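Local coordinates for regulatory Subunit of Protein Kinase A (cAMP-dependent) from Euglena gracilis (Euglena gracilis, PDB 6RSX) that binds cyclic AMP in two tandem cyclic nucleotide-binding domains and, as a regulatory subunit of protein kinase A, probably controls the kinase's catalytic subunit, at residues A[204-210]-A[256-262]; A[41-45]-A[109-113]; A[68-74]-A[124-130]. The contacts are given in a common frame with arbitrary orientation. Where two conformers were deposited one is given. Residue numbers count along the deposited sequence, not the author numbering.

Contact 1 of 3, residues A[204-210]-A[256-262]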
# COMPACT_ATOMS: atom_id res chain seq x y z
N SER A 204 2.34 -12.98 -4.28
CA SER A 204 2.87 -11.63 -4.19
C SER A 204 3.49 -11.20 -5.52
O SER A 204 3.79 -12.02 -6.41
CB SER A 204 3.91 -11.50 -3.07
OG SER A 204 3.31 -11.76 -1.82
N PHE A 205 3.67 -9.89 -5.62
CA PHE A 205 4.28 -9.20 -6.74
C PHE A 205 5.61 -8.63 -6.26
O PHE A 205 5.70 -8.08 -5.16
CB PHE A 205 3.35 -8.07 -7.22
CG PHE A 205 3.94 -7.19 -8.27
CD1 PHE A 205 4.18 -7.68 -9.55
CD2 PHE A 205 4.27 -5.87 -7.99
CE1 PHE A 205 4.74 -6.86 -10.54
CE2 PHE A 205 4.82 -5.05 -8.97
CZ PHE A 205 5.04 -5.53 -10.24
N TYR A 206 6.66 -8.77 -7.08
CA TYR A 206 8.01 -8.45 -6.62
C TYR A 206 8.67 -7.45 -7.55
O TYR A 206 8.53 -7.54 -8.78
CB TYR A 206 8.87 -9.72 -6.58
CG TYR A 206 8.36 -10.71 -5.58
CD1 TYR A 206 7.34 -11.60 -5.93
CD2 TYR A 206 8.88 -10.73 -4.27
CE1 TYR A 206 6.86 -12.52 -4.97
CE2 TYR A 206 8.42 -11.63 -3.34
CZ TYR A 206 7.41 -12.52 -3.70
OH TYR A 206 6.94 -13.41 -2.78
N ILE A 207 9.43 -6.52 -6.96
CA ILE A 207 10.32 -5.63 -7.71
C ILE A 207 11.73 -5.85 -7.20
O ILE A 207 11.98 -5.80 -5.98
CB ILE A 207 9.91 -4.15 -7.57
CG1 ILE A 207 8.44 -3.94 -7.88
CG2 ILE A 207 10.76 -3.27 -8.50
CD1 ILE A 207 7.58 -3.87 -6.63
N ILE A 208 12.67 -6.06 -8.12
CA ILE A 208 14.05 -6.31 -7.73
C ILE A 208 14.76 -4.99 -7.44
O ILE A 208 14.75 -4.08 -8.29
CB ILE A 208 14.78 -7.09 -8.83
CG1 ILE A 208 14.00 -8.37 -9.12
CG2 ILE A 208 16.23 -7.32 -8.41
CD1 ILE A 208 14.39 -9.04 -10.44
N ILE A 209 15.37 -4.89 -6.27
CA ILE A 209 16.24 -3.76 -5.95
C ILE A 209 17.65 -4.05 -6.45
O ILE A 209 18.22 -3.27 -7.22
CB ILE A 209 16.25 -3.44 -4.45
CG1 ILE A 209 14.82 -3.10 -3.99
CG2 ILE A 209 17.19 -2.28 -4.18
CD1 ILE A 209 14.68 -3.07 -2.48
N ASP A 210 18.23 -5.16 -6.01
CA ASP A 210 19.53 -5.58 -6.50
C ASP A 210 19.53 -7.09 -6.63
O ASP A 210 18.71 -7.79 -6.01
CB ASP A 210 20.68 -5.10 -5.59
CG ASP A 210 20.50 -5.48 -4.14
OD1 ASP A 210 20.81 -6.63 -3.78
OD2 ASP A 210 20.07 -4.62 -3.33
N SER A 256 19.67 -11.77 -3.73
CA SER A 256 18.86 -10.72 -4.33
C SER A 256 18.06 -10.04 -3.24
O SER A 256 17.61 -10.68 -2.28
CB SER A 256 17.91 -11.28 -5.38
OG SER A 256 18.65 -11.76 -6.47
N HIS A 257 17.86 -8.73 -3.40
CA HIS A 257 17.00 -7.96 -2.50
C HIS A 257 15.84 -7.38 -3.28
O HIS A 257 16.03 -6.75 -4.33
CB HIS A 257 17.78 -6.84 -1.82
CG HIS A 257 18.90 -7.35 -0.99
ND1 HIS A 257 20.18 -7.45 -1.47
CD2 HIS A 257 18.92 -7.81 0.29
CE1 HIS A 257 20.96 -7.95 -0.52
NE2 HIS A 257 20.22 -8.16 0.56
N CYS A 258 14.64 -7.65 -2.79
CA CYS A 258 13.42 -7.25 -3.46
C CYS A 258 12.54 -6.49 -2.49
O CYS A 258 12.80 -6.41 -1.29
CB CYS A 258 12.67 -8.46 -4.00
SG CYS A 258 13.59 -9.34 -5.31
N VAL A 259 11.49 -5.91 -3.04
CA VAL A 259 10.34 -5.52 -2.23
C VAL A 259 9.12 -6.14 -2.89
O VAL A 259 9.08 -6.35 -4.11
CB VAL A 259 10.17 -3.99 -2.08
CG1 VAL A 259 11.16 -3.45 -1.05
CG2 VAL A 259 10.37 -3.32 -3.42
N SER A 260 8.12 -6.44 -2.07
CA SER A 260 6.94 -7.13 -2.56
C SER A 260 5.65 -6.44 -2.14
O SER A 260 5.60 -5.67 -1.17
CB SER A 260 6.91 -8.58 -2.07
OG SER A 260 6.77 -8.63 -0.67
N LEU A 261 4.61 -6.72 -2.91
CA LEU A 261 3.23 -6.38 -2.58
C LEU A 261 2.44 -7.67 -2.49
O LEU A 261 2.52 -8.52 -3.40
CB LEU A 261 2.60 -5.47 -3.64
CG LEU A 261 3.18 -4.10 -3.88
CD1 LEU A 261 2.41 -3.45 -5.01
CD2 LEU A 261 3.06 -3.26 -2.55
N ASP A 262 1.68 -7.83 -1.40
CA ASP A 262 0.81 -9.00 -1.34
C ASP A 262 -0.41 -8.79 -2.23
O ASP A 262 -0.67 -7.69 -2.73
CB ASP A 262 0.45 -9.34 0.11
CG ASP A 262 -0.53 -8.35 0.75
OD1 ASP A 262 -1.19 -7.55 0.05
OD2 ASP A 262 -0.64 -8.37 2.00
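In the second cyclic nucleotide-binding domain, strands 204-208 and 256-262 run side by side as the two inner strands of a four-stranded antiparallel sheet, flanked by 185-189 and 234-235. Their axes approach to 4.5 Å, with 156° between their N-to-C directions. Paired bonds hold the hydrogen-bonded positions: F205 N to L261 O is 2.9 Å and L261 N to F205 O 2.8 Å, while I207 N to V259 O is 2.9 Å and V259 N to I207 O 3.0 Å. The non-hydrogen-bonded pairs, S204 with D262, Y206 with S260 and I208 with C258, draw in to 4.4 Å between CA atoms. The sheet is one wall of the domain's antiparallel beta-roll, and the two strands part from regular pairing at a classic beta bulge, where the chain turns a corner at I209. There H257 O accepts from both I209 N (2.8 Å) and D210 N (3.2 Å), and H257 N returns a bond to D210 O (2.9 Å). At the same end H257 ND1 donates to D210 OD1 at 2.5 Å, a very short, nearly linear His-carboxylate bond. F205, I207, V259 and L261 share one apolar face, with F205 CD2 4.3 Å from L261 CD1, and helix 149-165 packs on it through F162 and Y159. On the other face Y206 CE2 lies 3.6 Å from S260 CB, and I208 CG1 meets C258 SG at 4.0 Å. D262 ends the strand as the N-cap of helix 263-269; its OD1 accepts from S265 N and its OD2 forms a salt bridge with R46 of helix 43-46.

Contact 2 of 3, residues A[41-45]-A[109-113]. With CMP (adenosine-3',5'-cyclic-monophosphate), chain B.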
# COMPACT_ATOMS: atom_id res chain seq x y z
N GLY A 41 -6.24 -5.18 6.84
CA GLY A 41 -5.89 -4.76 5.50
C GLY A 41 -5.36 -3.34 5.38
O GLY A 41 -4.82 -2.99 4.33
N ASN A 42 -5.48 -2.49 6.42
CA ASN A 42 -4.81 -1.20 6.34
C ASN A 42 -3.32 -1.39 6.65
O ASN A 42 -2.96 -1.84 7.73
CB ASN A 42 -5.45 -0.20 7.31
CG ASN A 42 -4.80 1.16 7.23
OD1 ASN A 42 -3.68 1.32 7.69
ND2 ASN A 42 -5.51 2.16 6.66
N ILE A 43 -2.44 -0.99 5.72
CA ILE A 43 -1.05 -1.41 5.90
C ILE A 43 -0.38 -0.65 7.04
O ILE A 43 0.51 -1.19 7.69
CB ILE A 43 -0.23 -1.28 4.60
CG1 ILE A 43 1.12 -1.98 4.78
CG2 ILE A 43 -0.01 0.14 4.23
CD1 ILE A 43 1.02 -3.51 4.97
N LEU A 44 -0.81 0.58 7.33
CA LEU A 44 -0.15 1.33 8.40
C LEU A 44 -0.31 0.65 9.75
O LEU A 44 0.60 0.69 10.57
CB LEU A 44 -0.67 2.76 8.47
CG LEU A 44 -0.33 3.58 7.25
CD1 LEU A 44 -0.99 4.94 7.34
CD2 LEU A 44 1.19 3.73 7.10
N PHE A 45 -1.45 -0.00 9.98
CA PHE A 45 -1.65 -0.67 11.26
C PHE A 45 -1.15 -2.09 11.26
O PHE A 45 -0.76 -2.59 12.32
CB PHE A 45 -3.14 -0.62 11.65
CG PHE A 45 -3.64 0.75 11.97
CD1 PHE A 45 -4.13 1.59 10.98
CD2 PHE A 45 -3.60 1.22 13.29
CE1 PHE A 45 -4.59 2.86 11.29
CE2 PHE A 45 -4.07 2.48 13.60
CZ PHE A 45 -4.55 3.31 12.60
N PRO A 109 -14.14 1.92 3.27
CA PRO A 109 -13.77 1.15 4.47
C PRO A 109 -12.33 0.61 4.42
O PRO A 109 -11.89 0.02 3.42
CB PRO A 109 -14.81 0.01 4.47
CG PRO A 109 -16.02 0.67 3.89
CD PRO A 109 -15.49 1.54 2.78
N GLY A 110 -11.63 0.80 5.54
CA GLY A 110 -10.24 0.40 5.68
C GLY A 110 -9.24 1.45 5.23
O GLY A 110 -8.06 1.36 5.58
N ALA A 111 -9.66 2.43 4.46
CA ALA A 111 -8.72 3.46 4.04
C ALA A 111 -8.45 4.42 5.19
O ALA A 111 -9.33 4.73 6.00
CB ALA A 111 -9.24 4.25 2.84
N SER A 112 -7.23 4.89 5.24
CA SER A 112 -6.94 5.90 6.26
C SER A 112 -6.64 7.22 5.57
O SER A 112 -6.27 7.27 4.38
CB SER A 112 -5.77 5.43 7.13
OG SER A 112 -4.65 5.09 6.34
N PHE A 113 -6.75 8.30 6.35
CA PHE A 113 -6.41 9.64 5.89
C PHE A 113 -6.09 10.53 7.09
O PHE A 113 -6.61 10.36 8.21
CB PHE A 113 -7.53 10.28 5.03
CG PHE A 113 -8.84 10.40 5.71
CD1 PHE A 113 -9.75 9.35 5.70
CD2 PHE A 113 -9.22 11.60 6.33
CE1 PHE A 113 -10.99 9.47 6.34
CE2 PHE A 113 -10.45 11.72 6.96
CZ PHE A 113 -11.35 10.65 6.97
P CMP B . -3.44 15.39 5.51
O1P CMP B . -3.16 15.41 7.05
O2P CMP B . -2.77 16.29 4.56
O5' CMP B . -5.00 15.72 5.28
C5' CMP B . -5.65 15.36 4.06
C4' CMP B . -5.34 13.92 3.81
O4' CMP B . -5.83 13.41 2.56
C3' CMP B . -3.86 13.63 3.71
O3' CMP B . -3.21 13.80 4.95
C2' CMP B . -3.84 12.21 3.14
O2' CMP B . -3.98 11.29 4.22
C1' CMP B . -5.13 12.20 2.28
N9 CMP B . -4.89 12.15 0.84
C8 CMP B . -5.51 11.29 -0.03
N7 CMP B . -5.10 11.57 -1.26
C5 CMP B . -4.21 12.57 -1.15
C6 CMP B . -3.49 13.18 -2.14
N6 CMP B . -3.46 12.96 -3.57
N1 CMP B . -2.63 14.13 -1.87
C2 CMP B . -2.50 14.53 -0.57
N3 CMP B . -3.20 13.93 0.45
C4 CMP B . -4.07 12.94 0.13
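An asparagine N-cap joins the short helix 43-46 to the turn entering strand 112-113 of the first cyclic nucleotide-binding domain's beta-roll. Both ends of the N42 amide are used. Its ND2 donates twice across the contact, to G110 O at 2.9 Å and to S112 OG at 3.1 Å, both nearly linear, so its two protons are taken up by one backbone carbonyl and one hydroxyl. OD1 turns back on its helix and accepts from L44 N (3.0 Å) and F45 N (3.5 Å); both bonds are weak, and this one oxygen serves two amides of the first turn. The t rotamer at chi1 and the CA-to-CB bond of N42, directed toward 109-113, carry the amide into the gap between G110 and S112. At phi/psi 88/-18 a CB on G110 would be jammed against P109 O, which explains the glycine at this turn. Backbone bonds from G110 and A111 to I84, and from F113 to Y82, tie this segment to strand 80-84. Next to S112, F113 faces the other way and belongs to the cyclic AMP pocket, its CA lying 3.4 Å from CMP O2'. Beside the amide, L44 CD1 lies 3.8 Å from S112 OG.

Contact 3 of 3, residues A[68-74]-A[124-130]; sequences GHFIMKQ and RAASVQA. With CMP (adenosine-3',5'-cyclic-monophosphate), chain B.
M72 reaches over one face of the R124 guanidinium (chi1 to chi3 m, m, t), with M72 CE 3.5 Å from R124 CZ; the M72 chi angles are p, t, p, and its SD comes to 3.4 Å from CMP O5'. Segments 68-74 and 124-130 run antiparallel. F70 and Q129 form a non-hydrogen-bonded pair with CA atoms 4.3 Å apart, whereas M72 and V128 form a hydrogen-bonded pair at 5.5 Å, the register shifting by one at a beta bulge where I71 (phi/psi -75/-36) turns the corner. Backbone bonds run G68 N to A130 O (2.8 Å), A130 N to H69 O (2.9 Å), I71 N to V128 O (2.9 Å) and V128 N to M72 O (3.0 Å). The phosphate-binding cassette, the hallmark of cyclic nucleotide-binding domains, leads into strand 127-130 of the beta-roll: R124 NH1 donates to CMP O1P and A125 N to CMP O2P, both at 2.8 Å, while D79 forms a salt bridge with R124 NH2. Chi1 t sends Q129 NE2 to G68 O (2.8 Å; G68 phi 89°); F70, chi1 m, sets its ring centroid 4.1 Å from Q129 CB. Past strand 70-72, Q74 N donates to S127 OG (2.9 Å).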
# COMPACT_ATOMS: atom_id res chain seq x y z
N GLY A 68 -22.27 14.50 2.82
CA GLY A 68 -21.99 15.84 2.37
C GLY A 68 -21.18 16.70 3.33
O GLY A 68 -20.71 17.76 2.93
N HIS A 69 -20.96 16.25 4.55
CA HIS A 69 -20.21 17.05 5.50
C HIS A 69 -18.71 16.77 5.41
O HIS A 69 -18.27 15.64 5.17
CB HIS A 69 -20.73 16.78 6.91
CG HIS A 69 -22.10 17.35 7.16
ND1 HIS A 69 -22.36 18.22 8.20
CD2 HIS A 69 -23.27 17.19 6.50
CE1 HIS A 69 -23.63 18.56 8.17
NE2 HIS A 69 -24.21 17.95 7.15
N PHE A 70 -17.92 17.83 5.61
CA PHE A 70 -16.46 17.73 5.54
C PHE A 70 -15.90 17.24 6.87
O PHE A 70 -16.11 17.86 7.93
CB PHE A 70 -15.82 19.07 5.17
CG PHE A 70 -16.01 19.46 3.73
CD1 PHE A 70 -17.13 20.17 3.33
CD2 PHE A 70 -15.07 19.09 2.76
CE1 PHE A 70 -17.31 20.52 1.99
CE2 PHE A 70 -15.26 19.44 1.40
CZ PHE A 70 -16.36 20.14 1.03
N ILE A 71 -15.14 16.16 6.82
CA ILE A 71 -14.43 15.67 7.99
C ILE A 71 -13.23 16.56 8.29
O ILE A 71 -12.88 16.80 9.45
CB ILE A 71 -14.03 14.21 7.74
CG1 ILE A 71 -15.32 13.38 7.70
CG2 ILE A 71 -13.14 13.72 8.87
CD1 ILE A 71 -15.31 12.32 6.64
N MET A 72 -12.58 17.04 7.23
CA MET A 72 -11.50 18.02 7.33
C MET A 72 -11.47 18.83 6.05
O MET A 72 -11.92 18.38 4.99
CB MET A 72 -10.14 17.36 7.56
CG MET A 72 -9.71 16.38 6.40
SD MET A 72 -8.08 15.65 6.74
CE MET A 72 -8.46 14.69 8.18
N LYS A 73 -10.97 20.06 6.16
CA LYS A 73 -10.80 20.91 5.00
C LYS A 73 -9.33 21.13 4.73
O LYS A 73 -8.52 21.28 5.65
CB LYS A 73 -11.51 22.25 5.18
CG LYS A 73 -12.96 22.08 5.51
CD LYS A 73 -13.82 22.88 4.57
CE LYS A 73 -13.55 22.54 3.10
NZ LYS A 73 -14.35 23.46 2.22
N GLN A 74 -9.01 21.19 3.45
CA GLN A 74 -7.65 21.52 3.03
C GLN A 74 -7.22 22.79 3.75
O GLN A 74 -8.03 23.69 3.96
CB GLN A 74 -7.60 21.71 1.52
CG GLN A 74 -6.19 21.77 0.98
CD GLN A 74 -6.20 21.82 -0.54
OE1 GLN A 74 -7.21 21.49 -1.14
NE2 GLN A 74 -5.10 22.27 -1.16
N ARG A 124 -3.47 20.66 6.39
CA ARG A 124 -4.07 19.56 5.57
C ARG A 124 -3.86 19.78 4.08
O ARG A 124 -4.13 20.87 3.53
CB ARG A 124 -5.57 19.44 5.84
CG ARG A 124 -6.04 19.11 7.27
CD ARG A 124 -5.41 17.83 7.83
NE ARG A 124 -6.05 17.46 9.09
CZ ARG A 124 -5.77 16.35 9.74
NH1 ARG A 124 -4.86 15.52 9.23
NH2 ARG A 124 -6.45 16.07 10.88
N ALA A 125 -3.49 18.71 3.35
CA ALA A 125 -3.24 18.79 1.91
C ALA A 125 -4.50 18.59 1.04
O ALA A 125 -4.45 18.78 -0.18
CB ALA A 125 -2.17 17.74 1.50
N ALA A 126 -5.62 18.18 1.63
CA ALA A 126 -6.83 17.91 0.88
C ALA A 126 -7.99 18.10 1.82
O ALA A 126 -7.85 17.96 3.04
CB ALA A 126 -6.78 16.47 0.32
N SER A 127 -9.16 18.38 1.24
CA SER A 127 -10.40 18.22 1.96
C SER A 127 -10.89 16.78 1.83
O SER A 127 -10.67 16.11 0.81
CB SER A 127 -11.46 19.17 1.39
OG SER A 127 -11.06 20.56 1.51
N VAL A 128 -11.60 16.31 2.85
CA VAL A 128 -12.19 14.96 2.81
C VAL A 128 -13.67 15.09 3.13
O VAL A 128 -14.03 15.50 4.25
CB VAL A 128 -11.50 14.01 3.80
CG1 VAL A 128 -12.08 12.57 3.67
CG2 VAL A 128 -10.00 14.01 3.58
N GLN A 129 -14.52 14.76 2.16
CA GLN A 129 -15.96 15.00 2.29
C GLN A 129 -16.72 13.69 2.31
O GLN A 129 -16.50 12.84 1.44
CB GLN A 129 -16.45 15.86 1.12
CG GLN A 129 -17.92 16.16 1.22
CD GLN A 129 -18.37 17.16 0.16
OE1 GLN A 129 -17.80 17.22 -0.92
NE2 GLN A 129 -19.37 17.98 0.48
N ALA A 130 -17.61 13.52 3.29
CA ALA A 130 -18.43 12.31 3.31
C ALA A 130 -19.34 12.30 2.09
O ALA A 130 -20.00 13.30 1.79
CB ALA A 130 -19.28 12.26 4.58
P CMP B . -3.44 15.39 5.51
O1P CMP B . -3.16 15.41 7.05
O2P CMP B . -2.77 16.29 4.56
O5' CMP B . -5.00 15.72 5.28
C5' CMP B . -5.65 15.36 4.06
C4' CMP B . -5.34 13.92 3.81
O4' CMP B . -5.83 13.41 2.56
C3' CMP B . -3.86 13.63 3.71
O3' CMP B . -3.21 13.80 4.95
C2' CMP B . -3.84 12.21 3.14
O2' CMP B . -3.98 11.29 4.22
C1' CMP B . -5.13 12.20 2.28
N9 CMP B . -4.89 12.15 0.84
C8 CMP B . -5.51 11.29 -0.03
N7 CMP B . -5.10 11.57 -1.26
C5 CMP B . -4.21 12.57 -1.15
C6 CMP B . -3.49 13.18 -2.14
N6 CMP B . -3.46 12.96 -3.57
N1 CMP B . -2.63 14.13 -1.87
C2 CMP B . -2.50 14.53 -0.57
N3 CMP B . -3.20 13.93 0.45
C4 CMP B . -4.07 12.94 0.13
O HOH W 1 -10.07 21.35 -0.81

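From the N terminus, the chain passes 41-45 and then 68-74, reaches 109-113 to close contact 2, and closes contact 3 at 124-130. These two contacts therefore cross: contact 2 joins the helical segment ahead of the roll to its 112-113 edge, contact 3 pairs 70-72 with 127-130 in the other sheet. They meet through F113, whose CD2 lies 3.7 Å from both M72 CE and V128 CG2, and both touch the same cyclic AMP. Contact 1 follows in series, closing a separate loop in the second domain. Its centre lies about 35 Å from that of contact 3, on the opposite side of the chain's centre, and about 22 Å from that of contact 2.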